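Local coordinates for Lmo2051 protein (Listeria monocytogenes, PDB 3I18) that is probably a membrane-bound, ATP-dependent serine protease of peptidase family S16, represented here by its PDZ domain, at residues D16-A21 / K73-D78; D22-G27 / V57-K62; Q42-Y47 / I87-D92. One frame throughout, in Å; residues are numbered along the deposited sequence.

Contact 1 (D16-A21 / K73-D78); sequences DDVPAA and KLTAID
V18 and T75 meet through one methyl group each, V18 CG1 lying 4.0 Å from T75 CG2. Their side chains cross at about a right angle, so the two branched groups touch at a point and share little surface. For T75 the first torsion (chi1 -172°) turns OG1 opposite the backbone N and beside the carbonyl carbon; the methyl is thereby left between N and C, on the flank that V18 approaches. V18 in turn offers the branch that stands opposite its own carbonyl carbon.

One residue further along, the partner is backbone. The pyrrolidine ring of P19 rests against the carbonyl of K73, with CB of P19 4.0 Å from K73 O, while P19 CG stays 4.4 Å from CB of K73. Beyond CB the lysine chain leads away from the loop, so its ammonium end takes no part here.

In the PDZ fold this joins the loop between strands 9-14 and 29-33, which makes a short 3-10 turn at residues 19-21, to the end of strand 66-76. The turn is closed by a bond from A21 N to V18 O (2.9 Å). Within the turn, A20 N donates to a water at 3.1 Å, which in turn donates to K73 O at 3.0 Å. K73 O thus has the water as donor and the P19 ring packed against it, and the water links the two backbones where direct pairing is absent. A20 itself is buried, its methyl packing on I85 of strand 83-89, and L74 also turns away from the loop to reach I85. The backbone of T75 is bonded to G84, which ties this end of strand 66-76 to the start of strand 83-89.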
ATOM      1  N   ASP A  16      -6.027 -11.568  -4.358  1.00 19.87           N
ATOM      2  CA  ASP A  16      -7.323 -11.971  -3.815  1.00 19.72           C
ATOM      3  C   ASP A  16      -7.284 -12.925  -2.626  1.00 22.79           C
ATOM      4  O   ASP A  16      -8.328 -13.262  -2.069  1.00 23.74           O
ATOM      5  CB  ASP A  16      -8.176 -12.601  -4.917  1.00 27.31           C
ATOM      6  CG  ASP A  16      -7.467 -13.737  -5.621  1.00 31.84           C
ATOM      7  OD1 ASP A  16      -6.815 -14.555  -4.931  1.00 31.06           O
ATOM      8  OD2 ASP A  16      -7.567 -13.824  -6.864  1.00 47.19           O
ATOM      9  N   ASP A  17      -6.093 -13.360  -2.232  1.00 13.74           N
ATOM     10  CA  ASP A  17      -5.970 -14.290  -1.112  1.00 13.70           C
ATOM     11  C   ASP A  17      -5.125 -13.750   0.036  1.00 17.20           C
ATOM     12  O   ASP A  17      -4.527 -14.517   0.792  1.00 16.40           O
ATOM     13  CB  ASP A  17      -5.383 -15.611  -1.611  1.00 23.43           C
ATOM     14  CG  ASP A  17      -4.083 -15.418  -2.369  1.00 30.71           C
ATOM     15  OD1 ASP A  17      -3.495 -16.431  -2.808  1.00 36.18           O
ATOM     16  OD2 ASP A  17      -3.655 -14.251  -2.527  1.00 28.91           O
ATOM     17  N   VAL A  18      -5.070 -12.428   0.160  1.00  8.79           N
ATOM     18  CA  VAL A  18      -4.295 -11.798   1.226  1.00 11.68           C
ATOM     19  C   VAL A  18      -5.185 -10.841   2.016  1.00  7.55           C
ATOM     20  O   VAL A  18      -6.234 -10.420   1.532  1.00  9.47           O
ATOM     21  CB  VAL A  18      -3.103 -11.001   0.659  1.00 13.88           C
ATOM     22  CG1 VAL A  18      -2.160 -11.935  -0.087  1.00 18.12           C
ATOM     23  CG2 VAL A  18      -3.604  -9.903  -0.268  1.00  9.64           C
ATOM     24  N   PRO A  19      -4.777 -10.493   3.247  1.00 12.03           N
ATOM     25  CA  PRO A  19      -5.579  -9.581   4.061  1.00  5.75           C
ATOM     26  C   PRO A  19      -5.975  -8.302   3.329  1.00  8.27           C
ATOM     27  O   PRO A  19      -7.083  -7.799   3.510  1.00  9.57           O
ATOM     28  CB  PRO A  19      -4.677  -9.317   5.258  1.00 10.87           C
ATOM     29  CG  PRO A  19      -3.999 -10.648   5.441  1.00  9.42           C
ATOM     30  CD  PRO A  19      -3.631 -11.013   4.015  1.00  9.36           C
ATOM     31  N   ALA A  20      -5.077  -7.775   2.503  1.00  7.49           N
ATOM     32  CA  ALA A  20      -5.372  -6.552   1.765  1.00  6.23           C
ATOM     33  C   ALA A  20      -6.650  -6.656   0.924  1.00 12.34           C
ATOM     34  O   ALA A  20      -7.355  -5.665   0.737  1.00 13.91           O
ATOM     35  CB  ALA A  20      -4.187  -6.181   0.873  1.00 11.20           C
ATOM     36  N   ALA A  21      -6.954  -7.849   0.423  1.00  8.61           N
ATOM     37  CA  ALA A  21      -8.141  -8.041  -0.404  1.00  6.86           C
ATOM     38  C   ALA A  21      -9.442  -7.772   0.349  1.00 12.42           C
ATOM     39  O   ALA A  21     -10.493  -7.594  -0.264  1.00 17.89           O
ATOM     40  CB  ALA A  21      -8.159  -9.457  -0.972  1.00 11.85           C
ATOM     41  N   LYS A  73      -2.557  -6.445   7.579  1.00  6.93           N
ATOM     42  CA  LYS A  73      -1.428  -7.241   8.028  1.00  6.86           C
ATOM     43  C   LYS A  73      -0.538  -7.508   6.826  1.00  7.03           C
ATOM     44  O   LYS A  73      -1.027  -7.823   5.735  1.00  7.67           O
ATOM     45  CB  LYS A  73      -1.915  -8.557   8.645  1.00 10.35           C
ATOM     46  CG  LYS A  73      -0.809  -9.464   9.176  1.00 14.20           C
ATOM     47  CD  LYS A  73      -1.337 -10.407  10.254  1.00 21.58           C
ATOM     48  CE  LYS A  73      -1.740  -9.629  11.504  1.00 15.24           C
ATOM     49  NZ  LYS A  73      -2.148 -10.515  12.634  1.00 31.57           N
ATOM     50  N   LEU A  74       0.767  -7.368   7.022  1.00  7.39           N
ATOM     51  CA  LEU A  74       1.723  -7.592   5.944  1.00  5.34           C
ATOM     52  C   LEU A  74       1.938  -9.082   5.761  1.00  7.29           C
ATOM     53  O   LEU A  74       1.933  -9.843   6.726  1.00  8.71           O
ATOM     54  CB  LEU A  74       3.053  -6.921   6.271  1.00  4.94           C
ATOM     55  CG  LEU A  74       3.015  -5.392   6.384  1.00  6.36           C
ATOM     56  CD1 LEU A  74       4.418  -4.878   6.613  1.00  9.69           C
ATOM     57  CD2 LEU A  74       2.439  -4.804   5.098  1.00  4.79           C
ATOM     58  N   THR A  75       2.117  -9.493   4.513  1.00  7.40           N
ATOM     59  CA  THR A  75       2.344 -10.895   4.197  1.00  5.74           C
ATOM     60  C   THR A  75       3.646 -10.957   3.410  1.00  6.37           C
ATOM     61  O   THR A  75       4.280  -9.930   3.189  1.00 10.79           O
ATOM     62  CB  THR A  75       1.169 -11.465   3.358  1.00  7.66           C
ATOM     63  OG1 THR A  75       1.325 -12.884   3.214  1.00 10.20           O
ATOM     64  CG2 THR A  75       1.117 -10.804   1.990  1.00 12.21           C
ATOM     65  N   ALA A  76       4.072 -12.150   3.016  1.00  5.08           N
ATOM     66  CA  ALA A  76       5.303 -12.275   2.245  1.00  8.93           C
ATOM     67  C   ALA A  76       4.936 -12.079   0.777  1.00  7.90           C
ATOM     68  O   ALA A  76       4.002 -12.720   0.290  1.00 10.90           O
ATOM     69  CB  ALA A  76       5.908 -13.665   2.457  1.00  8.32           C
ATOM     70  N   ILE A  77       5.640 -11.200   0.062  1.00  8.78           N
ATOM     71  CA  ILE A  77       5.308 -11.000  -1.348  1.00  6.98           C
ATOM     72  C   ILE A  77       6.272 -11.658  -2.325  1.00 13.51           C
ATOM     73  O   ILE A  77       6.096 -11.552  -3.539  1.00 13.95           O
ATOM     74  CB  ILE A  77       5.132  -9.488  -1.723  1.00  9.12           C
ATOM     75  CG1 ILE A  77       6.315  -8.658  -1.226  1.00 12.60           C
ATOM     76  CG2 ILE A  77       3.813  -8.964  -1.180  1.00 14.59           C
ATOM     77  CD1 ILE A  77       7.569  -8.827  -2.068  1.00 16.82           C
ATOM     78  N   ASP A  78       7.291 -12.338  -1.811  1.00 11.09           N
ATOM     79  CA  ASP A  78       8.225 -13.047  -2.681  1.00 10.25           C
ATOM     80  C   ASP A  78       8.880 -14.209  -1.940  1.00 12.54           C
ATOM     81  O   ASP A  78       8.802 -14.293  -0.713  1.00 13.36           O
ATOM     82  CB  ASP A  78       9.272 -12.089  -3.276  1.00 11.96           C
ATOM     83  CG  ASP A  78      10.214 -11.516  -2.242  1.00 12.17           C
ATOM     84  OD1 ASP A  78      10.877 -10.496  -2.547  1.00 20.26           O
ATOM     85  OD2 ASP A  78      10.307 -12.080  -1.139  1.00 12.01           O
TER
HETATM   86  O   HOH W   1      -2.041  -8.410   3.020  1.00 12.67           O

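Contact 2 (D22-G27 / V57-K62); sequences DVLHAG and VKINYK
The ring of Y61 carries a methyl of L24 over one face: L24 CD2 sits 3.8 Å from the centroid of the Y61 ring and only 13° off its normal, a CH-pi contact close to the centre. V23 comes to the far end of the same ring at an oblique angle, its CG1 3.4 Å from the hydroxyl OH of Y61 and 3.7 Å from CE1. With chi1 of 176°, V23 CG1 extends opposite the backbone N toward that end of the tyrosine. L24 CD2 also reaches I59, whose CG2 is 4.4 Å away, and so fills the step between two residues on one side of strand 56-63.

Here the loop that follows strand 9-14 in the PDZ fold closes over the apolar side of the antiparallel sheet. The next shell fixes both partners. I59 is backed by I30 and I33 of the neighbouring strand 29-33, and its carbonyl O lies in plane at the edge of the Y61 ring. V23 also packs on A70 of strand 66-76. Past L24 the loop is tied down by a bond from H25 N to D28 OD2, and G27 pairs through its backbone with V11.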
ATOM      1  N   ASP A  22      -9.369  -7.744   1.674  1.00 14.21           N
ATOM      2  CA  ASP A  22     -10.544  -7.509   2.496  1.00 19.06           C
ATOM      3  C   ASP A  22     -10.688  -6.025   2.845  1.00 19.31           C
ATOM      4  O   ASP A  22     -11.592  -5.643   3.586  1.00 23.06           O
ATOM      5  CB  ASP A  22     -10.447  -8.360   3.769  1.00 22.87           C
ATOM      6  CG  ASP A  22     -11.717  -9.145   4.049  1.00 30.31           C
ATOM      7  OD1 ASP A  22     -12.352  -9.627   3.088  1.00 32.42           O
ATOM      8  OD2 ASP A  22     -12.069  -9.295   5.237  1.00 31.77           O
ATOM      9  N   VAL A  23      -9.805  -5.194   2.292  1.00 18.27           N
ATOM     10  CA  VAL A  23      -9.822  -3.750   2.547  1.00 11.61           C
ATOM     11  C   VAL A  23      -9.721  -2.891   1.282  1.00 19.14           C
ATOM     12  O   VAL A  23     -10.594  -2.066   1.007  1.00 17.34           O
ATOM     13  CB  VAL A  23      -8.647  -3.326   3.471  1.00 15.64           C
ATOM     14  CG1 VAL A  23      -8.628  -1.813   3.631  1.00 10.60           C
ATOM     15  CG2 VAL A  23      -8.761  -4.003   4.819  1.00  9.71           C
ATOM     16  N   LEU A  24      -8.645  -3.082   0.521  1.00 10.58           N
ATOM     17  CA  LEU A  24      -8.399  -2.294  -0.686  1.00  7.01           C
ATOM     18  C   LEU A  24      -9.015  -2.859  -1.960  1.00 12.28           C
ATOM     19  O   LEU A  24      -9.360  -4.039  -2.037  1.00 16.06           O
ATOM     20  CB  LEU A  24      -6.885  -2.135  -0.892  1.00  9.66           C
ATOM     21  CG  LEU A  24      -6.084  -1.481   0.241  1.00 12.44           C
ATOM     22  CD1 LEU A  24      -4.602  -1.595  -0.043  1.00 10.13           C
ATOM     23  CD2 LEU A  24      -6.505  -0.021   0.387  1.00 12.36           C
ATOM     24  N   HIS A  25      -9.153  -1.991  -2.957  1.00 14.54           N
ATOM     25  CA  HIS A  25      -9.687  -2.372  -4.257  1.00 14.36           C
ATOM     26  C   HIS A  25      -8.890  -1.643  -5.326  1.00 12.53           C
ATOM     27  O   HIS A  25      -8.273  -0.608  -5.059  1.00 16.91           O
ATOM     28  CB  HIS A  25     -11.171  -2.003  -4.379  1.00 13.20           C
ATOM     29  CG  HIS A  25     -12.090  -2.897  -3.605  1.00 20.12           C
ATOM     30  ND1 HIS A  25     -12.471  -2.635  -2.306  1.00 16.75           N
ATOM     31  CD2 HIS A  25     -12.703  -4.056  -3.951  1.00 17.37           C
ATOM     32  CE1 HIS A  25     -13.279  -3.593  -1.886  1.00 25.85           C
ATOM     33  NE2 HIS A  25     -13.435  -4.467  -2.864  1.00 19.09           N
ATOM     34  N   ALA A  26      -8.891  -2.187  -6.537  1.00 14.58           N
ATOM     35  CA  ALA A  26      -8.168  -1.568  -7.637  1.00 12.89           C
ATOM     36  C   ALA A  26      -8.737  -0.175  -7.865  1.00 16.63           C
ATOM     37  O   ALA A  26      -9.956   0.005  -7.914  1.00 17.64           O
ATOM     38  CB  ALA A  26      -8.315  -2.415  -8.890  1.00 10.08           C
ATOM     39  N   GLY A  27      -7.852   0.808  -7.986  1.00 13.32           N
ATOM     40  CA  GLY A  27      -8.288   2.173  -8.208  1.00 14.50           C
ATOM     41  C   GLY A  27      -8.172   3.051  -6.975  1.00 15.41           C
ATOM     42  O   GLY A  27      -8.148   4.276  -7.086  1.00 15.71           O
ATOM     43  N   VAL A  57       0.038  -2.511   9.343  1.00  8.19           N
ATOM     44  CA  VAL A  57       0.228  -1.129   8.905  1.00  6.66           C
ATOM     45  C   VAL A  57      -1.124  -0.434   8.833  1.00  3.93           C
ATOM     46  O   VAL A  57      -2.120  -1.042   8.440  1.00  4.79           O
ATOM     47  CB  VAL A  57       0.907  -1.032   7.504  1.00  4.38           C
ATOM     48  CG1 VAL A  57       2.343  -1.535   7.577  1.00  7.07           C
ATOM     49  CG2 VAL A  57       0.121  -1.816   6.473  1.00  5.95           C
ATOM     50  N   LYS A  58      -1.162   0.834   9.224  1.00  5.82           N
ATOM     51  CA  LYS A  58      -2.398   1.606   9.176  1.00  8.56           C
ATOM     52  C   LYS A  58      -2.427   2.277   7.820  1.00  7.67           C
ATOM     53  O   LYS A  58      -1.491   2.994   7.464  1.00  7.50           O
ATOM     54  CB  LYS A  58      -2.431   2.673  10.279  1.00 10.61           C
ATOM     55  CG  LYS A  58      -3.697   3.535  10.250  1.00 10.57           C
ATOM     56  CD  LYS A  58      -3.865   4.374  11.514  1.00 20.67           C
ATOM     57  CE  LYS A  58      -2.726   5.366  11.688  1.00 29.79           C
ATOM     58  NZ  LYS A  58      -2.897   6.217  12.909  1.00 17.85           N
ATOM     59  N   ILE A  59      -3.494   2.045   7.063  1.00  6.27           N
ATOM     60  CA  ILE A  59      -3.604   2.613   5.727  1.00  9.16           C
ATOM     61  C   ILE A  59      -4.757   3.599   5.583  1.00  8.94           C
ATOM     62  O   ILE A  59      -5.900   3.271   5.907  1.00  9.57           O
ATOM     63  CB  ILE A  59      -3.792   1.490   4.660  1.00 11.23           C
ATOM     64  CG1 ILE A  59      -2.598   0.529   4.670  1.00  9.22           C
ATOM     65  CG2 ILE A  59      -3.931   2.101   3.274  1.00 14.22           C
ATOM     66  CD1 ILE A  59      -1.295   1.145   4.196  1.00 14.43           C
ATOM     67  N   ASN A  60      -4.451   4.816   5.132  1.00  8.64           N
ATOM     68  CA  ASN A  60      -5.489   5.816   4.883  1.00  9.65           C
ATOM     69  C   ASN A  60      -5.614   5.839   3.360  1.00  6.42           C
ATOM     70  O   ASN A  60      -4.621   6.022   2.652  1.00  8.62           O
ATOM     71  CB  ASN A  60      -5.087   7.219   5.382  1.00  8.03           C
ATOM     72  CG  ASN A  60      -5.122   7.346   6.898  1.00 12.10           C
ATOM     73  OD1 ASN A  60      -4.151   7.038   7.581  1.00 13.58           O
ATOM     74  ND2 ASN A  60      -6.256   7.798   7.430  1.00 16.98           N
ATOM     75  N   TYR A  61      -6.823   5.637   2.856  1.00  9.09           N
ATOM     76  CA  TYR A  61      -7.036   5.600   1.413  1.00 11.80           C
ATOM     77  C   TYR A  61      -8.421   6.105   1.051  1.00 10.82           C
ATOM     78  O   TYR A  61      -9.310   6.158   1.894  1.00 13.74           O
ATOM     79  CB  TYR A  61      -6.893   4.161   0.901  1.00 10.47           C
ATOM     80  CG  TYR A  61      -7.931   3.206   1.463  1.00 10.23           C
ATOM     81  CD1 TYR A  61      -7.809   2.686   2.751  1.00 11.95           C
ATOM     82  CD2 TYR A  61      -9.056   2.857   0.719  1.00 11.30           C
ATOM     83  CE1 TYR A  61      -8.787   1.842   3.284  1.00 10.32           C
ATOM     84  CE2 TYR A  61     -10.036   2.019   1.245  1.00 12.08           C
ATOM     85  CZ  TYR A  61      -9.895   1.517   2.523  1.00 13.53           C
ATOM     86  OH  TYR A  61     -10.863   0.691   3.046  1.00 18.23           O
ATOM     87  N   LYS A  62      -8.601   6.469  -0.212  1.00 12.30           N
ATOM     88  CA  LYS A  62      -9.891   6.941  -0.679  1.00 16.22           C
ATOM     89  C   LYS A  62     -10.475   5.867  -1.578  1.00 15.82           C
ATOM     90  O   LYS A  62      -9.802   5.376  -2.485  1.00 16.77           O
ATOM     91  CB  LYS A  62      -9.735   8.254  -1.454  1.00 24.45           C
ATOM     92  CG  LYS A  62      -8.749   8.165  -2.596  1.00 30.95           C
ATOM     93  CD  LYS A  62      -8.552   9.500  -3.295  1.00 46.01           C
ATOM     94  CE  LYS A  62      -9.793   9.935  -4.052  1.00 51.02           C
ATOM     95  NZ  LYS A  62      -9.514  11.150  -4.883  1.00 51.96           N
TER

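Contact 3 (Q42-Y47 / I87-D92)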
ATOM      1  N   GLN A  42       8.623   4.989  -4.154  1.00  8.70           N
ATOM      2  CA  GLN A  42       9.850   4.423  -3.614  1.00 17.22           C
ATOM      3  C   GLN A  42       9.902   4.521  -2.098  1.00 13.02           C
ATOM      4  O   GLN A  42      10.271   3.558  -1.421  1.00 10.47           O
ATOM      5  CB  GLN A  42      11.073   5.113  -4.224  1.00 21.17           C
ATOM      6  CG  GLN A  42      11.212   4.853  -5.712  1.00 31.73           C
ATOM      7  CD  GLN A  42      11.366   3.374  -6.021  1.00 42.05           C
ATOM      8  OE1 GLN A  42      11.095   2.927  -7.140  1.00 44.62           O
ATOM      9  NE2 GLN A  42      11.815   2.605  -5.031  1.00 29.88           N
ATOM     10  N   GLU A  43       9.536   5.682  -1.559  1.00 11.53           N
ATOM     11  CA  GLU A  43       9.553   5.856  -0.110  1.00  5.93           C
ATOM     12  C   GLU A  43       8.513   4.940   0.525  1.00  9.68           C
ATOM     13  O   GLU A  43       8.747   4.350   1.582  1.00  9.31           O
ATOM     14  CB  GLU A  43       9.246   7.305   0.288  1.00 13.76           C
ATOM     15  CG  GLU A  43       9.303   7.479   1.803  1.00 17.08           C
ATOM     16  CD  GLU A  43       8.809   8.816   2.311  1.00 21.03           C
ATOM     17  OE1 GLU A  43       8.551   8.901   3.535  1.00 20.86           O
ATOM     18  OE2 GLU A  43       8.684   9.776   1.513  1.00 17.86           O
ATOM     19  N   PHE A  44       7.360   4.839  -0.125  1.00 10.39           N
ATOM     20  CA  PHE A  44       6.270   3.993   0.352  1.00  7.42           C
ATOM     21  C   PHE A  44       6.745   2.543   0.418  1.00 10.23           C
ATOM     22  O   PHE A  44       6.570   1.860   1.431  1.00  8.72           O
ATOM     23  CB  PHE A  44       5.072   4.146  -0.591  1.00  8.12           C
ATOM     24  CG  PHE A  44       3.917   3.231  -0.288  1.00 10.85           C
ATOM     25  CD1 PHE A  44       3.698   2.095  -1.057  1.00  9.30           C
ATOM     26  CD2 PHE A  44       3.000   3.555   0.707  1.00  7.31           C
ATOM     27  CE1 PHE A  44       2.576   1.296  -0.840  1.00 10.13           C
ATOM     28  CE2 PHE A  44       1.876   2.764   0.934  1.00 14.76           C
ATOM     29  CZ  PHE A  44       1.659   1.638   0.160  1.00  9.47           C
ATOM     30  N   ILE A  45       7.381   2.084  -0.651  1.00  8.91           N
ATOM     31  CA  ILE A  45       7.881   0.715  -0.699  1.00  7.43           C
ATOM     32  C   ILE A  45       9.006   0.508   0.305  1.00  9.42           C
ATOM     33  O   ILE A  45       9.020  -0.492   1.021  1.00  8.93           O
ATOM     34  CB  ILE A  45       8.387   0.361  -2.112  1.00 10.93           C
ATOM     35  CG1 ILE A  45       7.231   0.472  -3.108  1.00 16.35           C
ATOM     36  CG2 ILE A  45       8.966  -1.054  -2.124  1.00 10.41           C
ATOM     37  CD1 ILE A  45       7.671   0.479  -4.556  1.00 15.24           C
ATOM     38  N   ASP A  46       9.955   1.442   0.360  1.00  5.51           N
ATOM     39  CA  ASP A  46      11.064   1.320   1.309  1.00  7.11           C
ATOM     40  C   ASP A  46      10.531   1.140   2.721  1.00  7.91           C
ATOM     41  O   ASP A  46      11.039   0.325   3.487  1.00  9.17           O
ATOM     42  CB  ASP A  46      11.954   2.569   1.306  1.00 13.17           C
ATOM     43  CG  ASP A  46      12.808   2.686   0.065  1.00 18.17           C
ATOM     44  OD1 ASP A  46      13.171   1.646  -0.522  1.00 19.87           O
ATOM     45  OD2 ASP A  46      13.132   3.833  -0.310  1.00 18.63           O
ATOM     46  N   TYR A  47       9.509   1.918   3.064  1.00  7.03           N
ATOM     47  CA  TYR A  47       8.938   1.848   4.397  1.00  7.12           C
ATOM     48  C   TYR A  47       8.387   0.465   4.703  1.00 13.57           C
ATOM     49  O   TYR A  47       8.670  -0.099   5.764  1.00 11.89           O
ATOM     50  CB  TYR A  47       7.843   2.902   4.564  1.00 14.05           C
ATOM     51  CG  TYR A  47       7.264   2.898   5.952  1.00  8.82           C
ATOM     52  CD1 TYR A  47       6.107   2.173   6.246  1.00  9.37           C
ATOM     53  CD2 TYR A  47       7.915   3.561   6.994  1.00 11.00           C
ATOM     54  CE1 TYR A  47       5.621   2.104   7.545  1.00  7.93           C
ATOM     55  CE2 TYR A  47       7.436   3.500   8.297  1.00 18.95           C
ATOM     56  CZ  TYR A  47       6.292   2.768   8.565  1.00 14.90           C
ATOM     57  OH  TYR A  47       5.833   2.672   9.858  1.00 18.64           O
ATOM     58  N   ILE A  87      -0.100  -5.852  -3.255  1.00 11.18           N
ATOM     59  CA  ILE A  87      -0.694  -5.055  -4.323  1.00 10.35           C
ATOM     60  C   ILE A  87       0.332  -4.581  -5.351  1.00 10.60           C
ATOM     61  O   ILE A  87       1.536  -4.567  -5.085  1.00 12.48           O
ATOM     62  CB  ILE A  87      -1.359  -3.789  -3.741  1.00 10.97           C
ATOM     63  CG1 ILE A  87      -0.316  -2.980  -2.957  1.00 12.99           C
ATOM     64  CG2 ILE A  87      -2.523  -4.164  -2.838  1.00  8.28           C
ATOM     65  CD1 ILE A  87      -0.858  -1.720  -2.284  1.00 10.27           C
ATOM     66  N   THR A  88      -0.144  -4.206  -6.536  1.00 10.32           N
ATOM     67  CA  THR A  88       0.739  -3.646  -7.551  1.00  7.54           C
ATOM     68  C   THR A  88       0.292  -2.191  -7.636  1.00  7.63           C
ATOM     69  O   THR A  88      -0.870  -1.872  -7.353  1.00 11.66           O
ATOM     70  CB  THR A  88       0.593  -4.328  -8.941  1.00  9.96           C
ATOM     71  OG1 THR A  88      -0.767  -4.253  -9.385  1.00 14.88           O
ATOM     72  CG2 THR A  88       1.022  -5.789  -8.868  1.00  8.84           C
ATOM     73  N   LEU A  89       1.213  -1.312  -8.008  1.00  7.99           N
ATOM     74  CA  LEU A  89       0.937   0.120  -8.094  1.00  7.31           C
ATOM     75  C   LEU A  89       1.061   0.628  -9.522  1.00 10.02           C
ATOM     76  O   LEU A  89       1.802   0.066 -10.328  1.00 16.62           O
ATOM     77  CB  LEU A  89       1.933   0.882  -7.217  1.00  8.36           C
ATOM     78  CG  LEU A  89       2.227   0.279  -5.835  1.00 11.41           C
ATOM     79  CD1 LEU A  89       3.376   1.026  -5.166  1.00 18.55           C
ATOM     80  CD2 LEU A  89       0.980   0.327  -4.986  1.00 19.42           C
ATOM     81  N   VAL A  90       0.349   1.707  -9.831  1.00 14.73           N
ATOM     82  CA  VAL A  90       0.403   2.275 -11.174  1.00 10.83           C
ATOM     83  C   VAL A  90       1.825   2.701 -11.546  1.00 18.17           C
ATOM     84  O   VAL A  90       2.198   2.690 -12.721  1.00 15.59           O
ATOM     85  CB  VAL A  90      -0.554   3.480 -11.300  1.00 10.72           C
ATOM     86  CG1 VAL A  90      -0.337   4.187 -12.630  1.00 14.20           C
ATOM     87  CG2 VAL A  90      -1.995   2.998 -11.196  1.00 13.79           C
ATOM     88  N   ASP A  91       2.621   3.059 -10.542  1.00 16.50           N
ATOM     89  CA  ASP A  91       3.997   3.485 -10.781  1.00 21.07           C
ATOM     90  C   ASP A  91       4.837   2.332 -11.327  1.00 21.37           C
ATOM     91  O   ASP A  91       5.868   2.552 -11.965  1.00 23.95           O
ATOM     92  CB  ASP A  91       4.628   4.007  -9.485  1.00 33.09           C
ATOM     93  CG  ASP A  91       5.835   4.899  -9.739  1.00 45.64           C
ATOM     94  OD1 ASP A  91       5.646   6.037 -10.226  1.00 46.31           O
ATOM     95  OD2 ASP A  91       6.974   4.465  -9.456  1.00 46.23           O
ATOM     96  N   ASP A  92       4.401   1.100 -11.072  1.00 14.08           N
ATOM     97  CA  ASP A  92       5.136  -0.062 -11.558  1.00 22.08           C
ATOM     98  C   ASP A  92       5.197  -0.061 -13.085  1.00 24.18           C
ATOM     99  O   ASP A  92       6.098  -0.654 -13.679  1.00 27.12           O
ATOM    100  CB  ASP A  92       4.497  -1.367 -11.060  1.00 19.52           C
ATOM    101  CG  ASP A  92       4.632  -1.553  -9.556  1.00 34.00           C
ATOM    102  OD1 ASP A  92       5.703  -1.217  -9.003  1.00 28.56           O
ATOM    103  OD2 ASP A  92       3.676  -2.055  -8.924  1.00 31.16           O
TER
HETATM  104  O   HOH W   2       9.886   4.626  -8.908  1.00 30.51           O
HETATM  105  O   HOH W   3       7.745   2.527  -7.821  1.00 31.32           O
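L89 CD1 reaches across to both F44 and I45, bringing strand 83-89 against helix 41-49. By analogy with other PDZ domains, this strand and helix probably border the groove that takes a peptide C-terminus, in what appears to be the circularly permuted strand order of bacterial members. The backbones stand well apart, 10.2 Å between I45 CA and L89 CA, and side chains, with water on one flank, span the distance.

The denser part is apolar and lies on the inner side. L89 CD1 is 4.3 Å from CD1 of F44, approaching the ring obliquely, and 4.4 Å from CD1 of I45, so one leucine methyl serves two adjacent helix residues. F44 holds its CG opposite the backbone N (chi1 175°), which sends the ring inward to I30, I33 and F38; I45 is less deeply set. H100, the final residue of the C-terminal histidine tag, touches both I45 and L89 and pairs through its backbone with I87. The tag's end thus lies along the strand, consistent with the way a PDZ domain receives a peptide.

The other side is loose and polar. Q42 and D91 are exposed and make no direct contact across the interface. Two waters fill in between them: one lies 2.7 Å from Q42 OE1 and 3.0 Å from D91 OD2, the other 2.7 Å from D91 OD2, its link to Q42 OE1 being weak. S41 OG is also bonded to D91 OD2.

D92 turns back on the strand end. Its backbone N donates to L89 O, its OD1 is bonded to H100 NE2, and L89 N donates to D92 OD2 at 2.7 Å, nearly straight at 169° but arriving 40° out of the carboxylate plane.

Overall arrangement
All three contacts engage the five-stranded antiparallel sheet of the PDZ domain. Contact 2 is nested within the chain loop closed by contact 1; their centres are 12 Å apart, and they touch through L74 and V57 on the adjacent strands 66-76 and 56-63. Together they bind successive halves of the loop between strands 9-14 and 29-33. Contact 3 crosses both along the chain and lies beyond the chain's centre from contact 2, 13 Å between centres and 15 Å from contact 1. Thus the loop is fastened to one part of the sheet, while helix 41-49 and strand 83-89 form the probable peptide groove at another.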